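Local coordinates for protein acetyltransferase Atu2258 (Agrobacterium tumefaciens str. C58, PDB 2G3A) that transfers the acetyl group of acetyl-coenzyme A to acceptor substrates, preferring glucosamine 6-phosphate or dopamine, and releases CoA, at residues R73-V78 / G111-T116; G129-G134 / W147-F152. All blocks are in the same frame, centred on the assembly; numbering follows the deposited sequence. Where two conformers were deposited one is given.

Contact 1 (R73-V78 / G111-T116)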
ATOM      1  N   ARG A  73      10.834   1.194  -9.709  1.00 24.10           N
ATOM      2  CA  ARG A  73      11.325  -0.128 -10.149  1.00 24.89           C
ATOM      3  C   ARG A  73      10.561  -0.659 -11.378  1.00 24.31           C
ATOM      4  O   ARG A  73      10.277  -1.861 -11.503  1.00 25.04           O
ATOM      5  CB  ARG A  73      11.299  -1.120  -8.977  1.00 25.12           C
ATOM      6  CG  ARG A  73      12.167  -0.650  -7.810  1.00 25.58           C
ATOM      7  CD  ARG A  73      12.220  -1.628  -6.646  1.00 26.49           C
ATOM      8  NE  ARG A  73      13.063  -1.116  -5.561  1.00 23.44           N
ATOM      9  CZ  ARG A  73      14.392  -1.096  -5.589  1.00 25.90           C
ATOM     10  NH1 ARG A  73      15.058  -1.542  -6.654  1.00 24.92           N
ATOM     11  NH2 ARG A  73      15.059  -0.598  -4.557  1.00 23.95           N
ATOM     12  N   GLY A  74      10.226   0.262 -12.276  1.00 24.98           N
ATOM     13  CA  GLY A  74       9.653  -0.078 -13.576  1.00 25.46           C
ATOM     14  C   GLY A  74       8.146  -0.218 -13.617  1.00 23.58           C
ATOM     15  O   GLY A  74       7.597  -0.551 -14.661  1.00 23.45           O
ATOM     16  N   TRP A  75       7.478   0.028 -12.486  1.00 21.49           N
ATOM     17  CA  TRP A  75       6.027  -0.174 -12.390  1.00 20.85           C
ATOM     18  C   TRP A  75       5.301   1.030 -11.836  1.00 23.58           C
ATOM     19  O   TRP A  75       5.781   1.683 -10.904  1.00 24.60           O
ATOM     20  CB  TRP A  75       5.698  -1.411 -11.535  1.00 19.68           C
ATOM     21  CG  TRP A  75       5.998  -2.710 -12.263  1.00 19.25           C
ATOM     22  CD1 TRP A  75       7.232  -3.260 -12.498  1.00 18.36           C
ATOM     23  CD2 TRP A  75       5.045  -3.585 -12.871  1.00 19.85           C
ATOM     24  NE1 TRP A  75       7.098  -4.432 -13.219  1.00 21.74           N
ATOM     25  CE2 TRP A  75       5.766  -4.662 -13.443  1.00 20.39           C
ATOM     26  CE3 TRP A  75       3.644  -3.586 -12.954  1.00 19.97           C
ATOM     27  CZ2 TRP A  75       5.130  -5.724 -14.106  1.00 23.84           C
ATOM     28  CZ3 TRP A  75       3.014  -4.644 -13.601  1.00 22.48           C
ATOM     29  CH2 TRP A  75       3.758  -5.691 -14.180  1.00 24.13           C
ATOM     30  N   LEU A  76       4.147   1.322 -12.444  1.00 22.76           N
ATOM     31  CA  LEU A  76       3.182   2.283 -11.917  1.00 22.91           C
ATOM     32  C   LEU A  76       2.270   1.637 -10.870  1.00 23.25           C
ATOM     33  O   LEU A  76       1.694   0.569 -11.107  1.00 22.62           O
ATOM     34  CB  LEU A  76       2.315   2.845 -13.053  1.00 22.40           C
ATOM     35  CG  LEU A  76       1.061   3.631 -12.650  1.00 20.72           C
ATOM     36  CD1 LEU A  76       1.392   4.938 -11.940  1.00 24.54           C
ATOM     37  CD2 LEU A  76       0.153   3.891 -13.872  1.00 21.89           C
ATOM     38  N   TYR A  77       2.182   2.268  -9.703  1.00 22.49           N
ATOM     39  CA  TYR A  77       1.190   1.891  -8.687  1.00 22.33           C
ATOM     40  C   TYR A  77       0.190   3.034  -8.595  1.00 23.27           C
ATOM     41  O   TYR A  77       0.577   4.194  -8.372  1.00 22.61           O
ATOM     42  CB  TYR A  77       1.819   1.626  -7.304  1.00 21.33           C
ATOM     43  CG  TYR A  77       0.754   1.300  -6.241  1.00 25.51           C
ATOM     44  CD1 TYR A  77      -0.169   0.287  -6.461  1.00 25.28           C
ATOM     45  CD2 TYR A  77       0.642   2.051  -5.048  1.00 28.92           C
ATOM     46  CE1 TYR A  77      -1.168  -0.015  -5.517  1.00 28.00           C
ATOM     47  CE2 TYR A  77      -0.372   1.756  -4.090  1.00 30.01           C
ATOM     48  CZ  TYR A  77      -1.270   0.720  -4.344  1.00 31.10           C
ATOM     49  OH  TYR A  77      -2.275   0.381  -3.436  1.00 25.29           O
ATOM     50  N   VAL A  78      -1.084   2.711  -8.797  1.00 23.52           N
ATOM     51  CA  VAL A  78      -2.163   3.668  -8.590  1.00 23.60           C
ATOM     52  C   VAL A  78      -2.672   3.458  -7.169  1.00 25.94           C
ATOM     53  O   VAL A  78      -3.203   2.390  -6.841  1.00 24.12           O
ATOM     54  CB  VAL A  78      -3.306   3.500  -9.628  1.00 22.09           C
ATOM     55  CG1 VAL A  78      -4.510   4.403  -9.285  1.00 23.18           C
ATOM     56  CG2 VAL A  78      -2.796   3.782 -11.047  1.00 20.60           C
ATOM     57  N   GLY A 111       4.772  -1.777 -16.708  1.00 17.25           N
ATOM     58  CA  GLY A 111       3.410  -2.153 -16.338  1.00 18.44           C
ATOM     59  C   GLY A 111       2.847  -1.332 -15.191  1.00 18.00           C
ATOM     60  O   GLY A 111       3.534  -0.461 -14.622  1.00 19.13           O
ATOM     61  N   ALA A 112       1.598  -1.609 -14.846  1.00 19.71           N
ATOM     62  CA  ALA A 112       0.906  -0.897 -13.756  1.00 19.48           C
ATOM     63  C   ALA A 112       0.271  -1.916 -12.842  1.00 20.59           C
ATOM     64  O   ALA A 112      -0.087  -3.017 -13.269  1.00 21.39           O
ATOM     65  CB  ALA A 112      -0.194   0.037 -14.335  1.00 20.64           C
ATOM     66  N   TYR A 113       0.097  -1.559 -11.580  1.00 21.44           N
ATOM     67  CA  TYR A 113      -0.778  -2.361 -10.737  1.00 22.70           C
ATOM     68  C   TYR A 113      -1.673  -1.508  -9.857  1.00 23.76           C
ATOM     69  O   TYR A 113      -1.440  -0.307  -9.656  1.00 22.32           O
ATOM     70  CB  TYR A 113       0.004  -3.449  -9.953  1.00 23.22           C
ATOM     71  CG  TYR A 113       0.906  -2.925  -8.852  1.00 24.66           C
ATOM     72  CD1 TYR A 113       0.585  -3.140  -7.506  1.00 28.17           C
ATOM     73  CD2 TYR A 113       2.098  -2.252  -9.150  1.00 27.29           C
ATOM     74  CE1 TYR A 113       1.417  -2.665  -6.484  1.00 27.04           C
ATOM     75  CE2 TYR A 113       2.938  -1.794  -8.141  1.00 30.79           C
ATOM     76  CZ  TYR A 113       2.595  -2.005  -6.812  1.00 31.62           C
ATOM     77  OH  TYR A 113       3.434  -1.541  -5.811  1.00 27.66           O
ATOM     78  N   ILE A 114      -2.700  -2.159  -9.325  1.00 24.74           N
ATOM     79  CA  ILE A 114      -3.794  -1.474  -8.681  1.00 23.56           C
ATOM     80  C   ILE A 114      -4.511  -2.439  -7.742  1.00 24.15           C
ATOM     81  O   ILE A 114      -4.424  -3.660  -7.900  1.00 21.85           O
ATOM     82  CB  ILE A 114      -4.757  -0.853  -9.756  1.00 22.39           C
ATOM     83  CG1 ILE A 114      -5.617   0.260  -9.166  1.00 22.14           C
ATOM     84  CG2 ILE A 114      -5.644  -1.940 -10.405  1.00 20.43           C
ATOM     85  CD1 ILE A 114      -6.211   1.218 -10.264  1.00 24.54           C
ATOM     86  N   ASP A 115      -5.205  -1.899  -6.743  1.00 26.53           N
ATOM     87  CA  ASP A 115      -6.003  -2.774  -5.878  1.00 25.81           C
ATOM     88  C   ASP A 115      -7.318  -2.113  -5.484  1.00 25.90           C
ATOM     89  O   ASP A 115      -7.454  -0.902  -5.575  1.00 25.59           O
ATOM     90  CB  ASP A 115      -5.199  -3.193  -4.652  1.00 24.25           C
ATOM     91  CG  ASP A 115      -4.588  -2.014  -3.947  1.00 28.07           C
ATOM     92  OD1 ASP A 115      -5.351  -1.241  -3.368  1.00 35.07           O
ATOM     93  OD2 ASP A 115      -3.356  -1.858  -3.998  1.00 28.49           O
ATOM     94  N   THR A 116      -8.281  -2.910  -5.047  1.00 26.32           N
ATOM     95  CA  THR A 116      -9.611  -2.372  -4.753  1.00 26.58           C
ATOM     96  C   THR A 116     -10.463  -3.324  -3.924  1.00 27.21           C
ATOM     97  O   THR A 116     -10.298  -4.542  -4.009  1.00 25.35           O
ATOM     98  CB  THR A 116     -10.377  -1.985  -6.059  1.00 26.83           C
ATOM     99  OG1 THR A 116     -11.554  -1.265  -5.712  1.00 28.01           O
ATOM    100  CG2 THR A 116     -10.777  -3.215  -6.881  1.00 26.32           C
TER
HETATM  101  O   HOH W   1      -5.176   1.066  -5.884  1.00 24.16           O
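Tyr77 OH donates to Asp115 OD2 at 2.5 Å, arriving on its syn lone pair, and OD2 lies in plane at the phenol ring's edge. The two side chains meet at about a right angle, ring and carboxylate planes 38° apart. CD1 of Tyr77 also sits 3.4 Å from CE1 of Tyr113, over the rim of that ring's face, planes inclined at 31°. With CG between backbone N and carbonyl carbon (chi1 70°), the Tyr113 ring lies against Tyr77, its CD2 3.5 Å from Leu76 O. Trp75 lays one face of its six-membered ring on Gly111 CA, a CH-pi contact 3.9 Å from the centroid; its NE1 bonds Pro138 O of the second subunit. On the other sheet face, Leu76 CD2 meets Ala112 CB at 3.9 Å. The backbones pair in parallel through Leu76 N to Gly111 O, Tyr113 N to Leu76 O (2.7 Å) and Val78 N to Tyr113 O. CA-CA distances grow from 4.3 Å (Leu76-Ala112) to 5.4 Å (Val78-Ile114), and water 1, accepting from Asp115 N, stands between it and Val78 O. Parallel pairing of 75-82 with 111-116, joined through helix 92-106, is the central beta-alpha-beta unit of the GNAT fold.

Contact 2 (G129-G134 / W147-F152)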
ATOM      1  N   GLY A 129      -8.373  -2.974 -18.933  1.00 24.43           N
ATOM      2  CA  GLY A 129      -7.306  -3.876 -19.370  1.00 24.22           C
ATOM      3  C   GLY A 129      -6.460  -4.470 -18.251  1.00 25.31           C
ATOM      4  O   GLY A 129      -5.518  -5.216 -18.529  1.00 24.52           O
ATOM      5  N   PHE A 130      -6.763  -4.139 -16.995  1.00 24.05           N
ATOM      6  CA  PHE A 130      -6.096  -4.830 -15.869  1.00 24.03           C
ATOM      7  C   PHE A 130      -6.591  -6.252 -15.725  1.00 24.22           C
ATOM      8  O   PHE A 130      -7.728  -6.558 -16.073  1.00 22.40           O
ATOM      9  CB  PHE A 130      -6.309  -4.133 -14.537  1.00 23.13           C
ATOM     10  CG  PHE A 130      -5.567  -2.836 -14.387  1.00 21.14           C
ATOM     11  CD1 PHE A 130      -4.361  -2.782 -13.675  1.00 25.05           C
ATOM     12  CD2 PHE A 130      -6.096  -1.663 -14.894  1.00 25.14           C
ATOM     13  CE1 PHE A 130      -3.682  -1.573 -13.508  1.00 25.04           C
ATOM     14  CE2 PHE A 130      -5.433  -0.448 -14.712  1.00 23.01           C
ATOM     15  CZ  PHE A 130      -4.219  -0.410 -14.023  1.00 23.67           C
ATOM     16  N   THR A 131      -5.720  -7.109 -15.197  1.00 23.88           N
ATOM     17  CA  THR A 131      -6.024  -8.527 -15.005  0.50 24.67           C
ATOM     18  C   THR A 131      -5.669  -8.910 -13.575  1.00 25.15           C
ATOM     19  O   THR A 131      -4.611  -8.528 -13.072  1.00 26.46           O
ATOM     20  CB  THR A 131      -5.238  -9.411 -15.981  0.50 25.77           C
ATOM     21  OG1 THR A 131      -3.838  -9.163 -15.819  0.50 30.18           O
ATOM     22  CG2 THR A 131      -5.638  -9.122 -17.416  0.50 22.70           C
ATOM     23  N   LYS A 132      -6.564  -9.649 -12.931  1.00 23.48           N
ATOM     24  CA  LYS A 132      -6.447  -9.969 -11.522  1.00 24.19           C
ATOM     25  C   LYS A 132      -5.215 -10.804 -11.267  1.00 23.85           C
ATOM     26  O   LYS A 132      -4.893 -11.710 -12.032  1.00 24.84           O
ATOM     27  CB  LYS A 132      -7.695 -10.724 -11.058  1.00 27.35           C
ATOM     28  CG  LYS A 132      -8.981  -9.941 -11.283  1.00 31.15           C
ATOM     29  CD  LYS A 132     -10.126 -10.402 -10.385  1.00 44.00           C
ATOM     30  CE  LYS A 132     -11.072 -11.346 -11.108  1.00 45.04           C
ATOM     31  NZ  LYS A 132     -12.457 -11.227 -10.556  1.00 52.92           N
ATOM     32  N   ILE A 133      -4.525 -10.500 -10.181  1.00 22.63           N
ATOM     33  CA  ILE A 133      -3.347 -11.273  -9.813  1.00 25.03           C
ATOM     34  C   ILE A 133      -3.547 -12.016  -8.497  1.00 23.36           C
ATOM     35  O   ILE A 133      -2.823 -12.946  -8.208  1.00 22.49           O
ATOM     36  CB  ILE A 133      -2.033 -10.433  -9.835  1.00 27.84           C
ATOM     37  CG1 ILE A 133      -2.127  -9.211  -8.925  1.00 28.40           C
ATOM     38  CG2 ILE A 133      -1.686 -10.044 -11.285  1.00 26.30           C
ATOM     39  CD1 ILE A 133      -0.949  -8.214  -9.059  1.00 29.88           C
ATOM     40  N   GLY A 134      -4.559 -11.622  -7.728  1.00 22.89           N
ATOM     41  CA  GLY A 134      -4.891 -12.325  -6.482  1.00 21.74           C
ATOM     42  C   GLY A 134      -5.953 -11.567  -5.710  1.00 22.72           C
ATOM     43  O   GLY A 134      -6.309 -10.440  -6.078  1.00 20.09           O
ATOM     44  N   TRP A 147      -6.132  -7.539  -6.263  1.00 21.04           N
ATOM     45  CA  TRP A 147      -4.974  -6.880  -6.868  1.00 21.44           C
ATOM     46  C   TRP A 147      -4.993  -7.217  -8.330  1.00 21.20           C
ATOM     47  O   TRP A 147      -5.328  -8.357  -8.736  1.00 18.72           O
ATOM     48  CB  TRP A 147      -3.649  -7.360  -6.240  1.00 19.61           C
ATOM     49  CG  TRP A 147      -3.412  -6.818  -4.828  1.00 24.83           C
ATOM     50  CD1 TRP A 147      -2.699  -5.693  -4.479  1.00 26.28           C
ATOM     51  CD2 TRP A 147      -3.905  -7.377  -3.599  1.00 20.03           C
ATOM     52  NE1 TRP A 147      -2.732  -5.527  -3.106  1.00 24.00           N
ATOM     53  CE2 TRP A 147      -3.463  -6.549  -2.550  1.00 23.83           C
ATOM     54  CE3 TRP A 147      -4.688  -8.503  -3.287  1.00 20.20           C
ATOM     55  CZ2 TRP A 147      -3.779  -6.814  -1.208  1.00 22.88           C
ATOM     56  CZ3 TRP A 147      -4.998  -8.761  -1.964  1.00 22.90           C
ATOM     57  CH2 TRP A 147      -4.527  -7.922  -0.939  1.00 24.42           C
ATOM     58  N   LEU A 148      -4.635  -6.227  -9.142  1.00 19.87           N
ATOM     59  CA  LEU A 148      -4.626  -6.409 -10.586  1.00 17.08           C
ATOM     60  C   LEU A 148      -3.356  -5.835 -11.200  1.00 20.28           C
ATOM     61  O   LEU A 148      -2.774  -4.898 -10.652  1.00 20.27           O
ATOM     62  CB  LEU A 148      -5.864  -5.721 -11.230  1.00 17.92           C
ATOM     63  CG  LEU A 148      -7.237  -6.185 -10.746  1.00 19.12           C
ATOM     64  CD1 LEU A 148      -7.760  -5.255  -9.669  1.00 28.24           C
ATOM     65  CD2 LEU A 148      -8.248  -6.255 -11.906  1.00 22.07           C
ATOM     66  N   GLU A 149      -2.942  -6.376 -12.347  1.00 20.64           N
ATOM     67  CA  GLU A 149      -1.824  -5.791 -13.105  1.00 19.99           C
ATOM     68  C   GLU A 149      -2.218  -5.457 -14.559  1.00 22.72           C
ATOM     69  O   GLU A 149      -3.170  -6.021 -15.119  1.00 23.49           O
ATOM     70  CB  GLU A 149      -0.632  -6.762 -13.134  1.00 20.02           C
ATOM     71  CG  GLU A 149      -0.905  -7.980 -14.046  1.00 24.00           C
ATOM     72  CD  GLU A 149       0.219  -9.011 -14.084  1.00 28.84           C
ATOM     73  OE1 GLU A 149       1.297  -8.758 -13.508  1.00 32.33           O
ATOM     74  OE2 GLU A 149       0.008 -10.082 -14.698  1.00 40.78           O
ATOM     75  N   LYS A 150      -1.435  -4.578 -15.171  1.00 22.19           N
ATOM     76  CA  LYS A 150      -1.525  -4.298 -16.603  1.00 22.14           C
ATOM     77  C   LYS A 150      -0.110  -4.117 -17.130  1.00 23.91           C
ATOM     78  O   LYS A 150       0.588  -3.154 -16.795  1.00 27.16           O
ATOM     79  CB  LYS A 150      -2.389  -3.061 -16.899  1.00 19.31           C
ATOM     80  CG  LYS A 150      -2.656  -2.830 -18.407  1.00 22.85           C
ATOM     81  CD  LYS A 150      -3.765  -1.765 -18.565  1.00 23.22           C
ATOM     82  CE  LYS A 150      -4.210  -1.597 -20.005  1.00 24.43           C
ATOM     83  NZ  LYS A 150      -3.193  -0.917 -20.842  1.00 28.99           N
ATOM     84  N   ARG A 151       0.310  -5.063 -17.953  1.00 25.32           N
ATOM     85  CA  ARG A 151       1.647  -5.030 -18.511  1.00 29.12           C
ATOM     86  C   ARG A 151       1.607  -4.235 -19.803  1.00 28.82           C
ATOM     87  O   ARG A 151       0.685  -4.393 -20.605  1.00 27.15           O
ATOM     88  CB  ARG A 151       2.167  -6.454 -18.735  1.00 29.45           C
ATOM     89  CG  ARG A 151       1.938  -7.370 -17.545  1.00 32.72           C
ATOM     90  CD  ARG A 151       2.569  -8.746 -17.721  1.00 34.14           C
ATOM     91  NE  ARG A 151       3.991  -8.711 -17.388  1.00 50.03           N
ATOM     92  CZ  ARG A 151       4.506  -8.972 -16.186  1.00 47.50           C
ATOM     93  NH1 ARG A 151       3.734  -9.328 -15.154  1.00 49.39           N
ATOM     94  NH2 ARG A 151       5.814  -8.878 -16.019  1.00 47.76           N
ATOM     95  N   PHE A 152       2.594  -3.363 -19.986  1.00 27.54           N
ATOM     96  CA  PHE A 152       2.687  -2.547 -21.195  1.00 27.38           C
ATOM     97  C   PHE A 152       3.319  -3.263 -22.400  1.00 29.86           C
ATOM     98  O   PHE A 152       4.178  -4.132 -22.242  1.00 33.84           O
ATOM     99  CB  PHE A 152       3.428  -1.243 -20.895  1.00 23.45           C
ATOM    100  CG  PHE A 152       2.840  -0.462 -19.742  1.00 20.57           C
ATOM    101  CD1 PHE A 152       3.626   0.448 -19.034  1.00 19.87           C
ATOM    102  CD2 PHE A 152       1.502  -0.652 -19.356  1.00 21.43           C
ATOM    103  CE1 PHE A 152       3.078   1.178 -17.972  1.00 14.21           C
ATOM    104  CE2 PHE A 152       0.943   0.067 -18.304  1.00 21.20           C
ATOM    105  CZ  PHE A 152       1.748   0.984 -17.601  1.00 19.22           C
TER
HETATM  106  O   HOH W   2      -2.760 -11.691 -14.102  1.00 56.54           O
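The C-terminal beta hairpin of this acetyltransferase pairs strand 131-136 with strand 145-151, and the contact includes a classic beta bulge in which Ile133 and Gly134 both face Trp147. The bonding defines it: Ile133 N donates to Trp147 O at 2.7 Å, and Trp147 N to Gly134 O at 2.9 Å. Before the bulge, Thr131 and Glu149 form a hydrogen-bonded antiparallel pair through both N-H to O bonds, each 2.8 Å long. The short strand axes stand at 131°, well away from straight antiparallel.

Ile133 lies across two side chains at about a right angle to each. Its CG1, set between backbone N and carbonyl carbon (chi1 57°), touches Trp147 CB at 3.6 Å, while CG2 rests on CG and CD of Glu149. The Glu149 carboxylate binds Arg151 NH1 through OE1 (3.0 Å), and its OE2 accepts from water 2, which also donates to Lys132 O. On the Leu148 side of the hairpin, Lys132 and Leu148 run side by side in the same direction, with CG of the lysine 3.8 Å from CD2 of the leucine.

At the start, Gly129, with its positive phi (129°), is the C-prime residue of a Schellman motif closing helix 119-128, marked by the bonds Phe130 N to Tyr125 O and Gly129 N to Glu126 O. Lys150 crosses Phe130 at about a right angle, its CB 4.0 Å from the ring centroid and over the face, and its CD and CE touch Gly129 C and CA before NZ reaches a salt bridge with Glu101.

Phe130 and Leu148 both pack on Ile114 of strand 111-116 and on helix 119-128, through Tyr125 and Leu122 respectively, whereas Trp147 on the other face meets Trp147 of the second subunit.

How the contacts relate
Contact 1 is a buried parallel pairing, its centre about 6 Å from the centre of the chain; contact 2 is an antiparallel hairpin pairing at the edge of the sheet as formed within one chain, its centre about 13 Å from that point and partly buried. They are joined because strands 111-116 and 145-151 are neighbours: Ala112 N lies 2.7 Å from Lys150 O and Ile114 O 2.9 Å from Leu148 N, both probable hydrogen bonds. Contact 1 combines rings, one tyrosine-carboxylate bond and small aliphatic pairs; contact 2 adds charged side chains, and its backbone register shifts at a bulge. Both reach the second subunit and approach Tyr125, a CoA-binding residue by similarity, through Ile114 and Phe130.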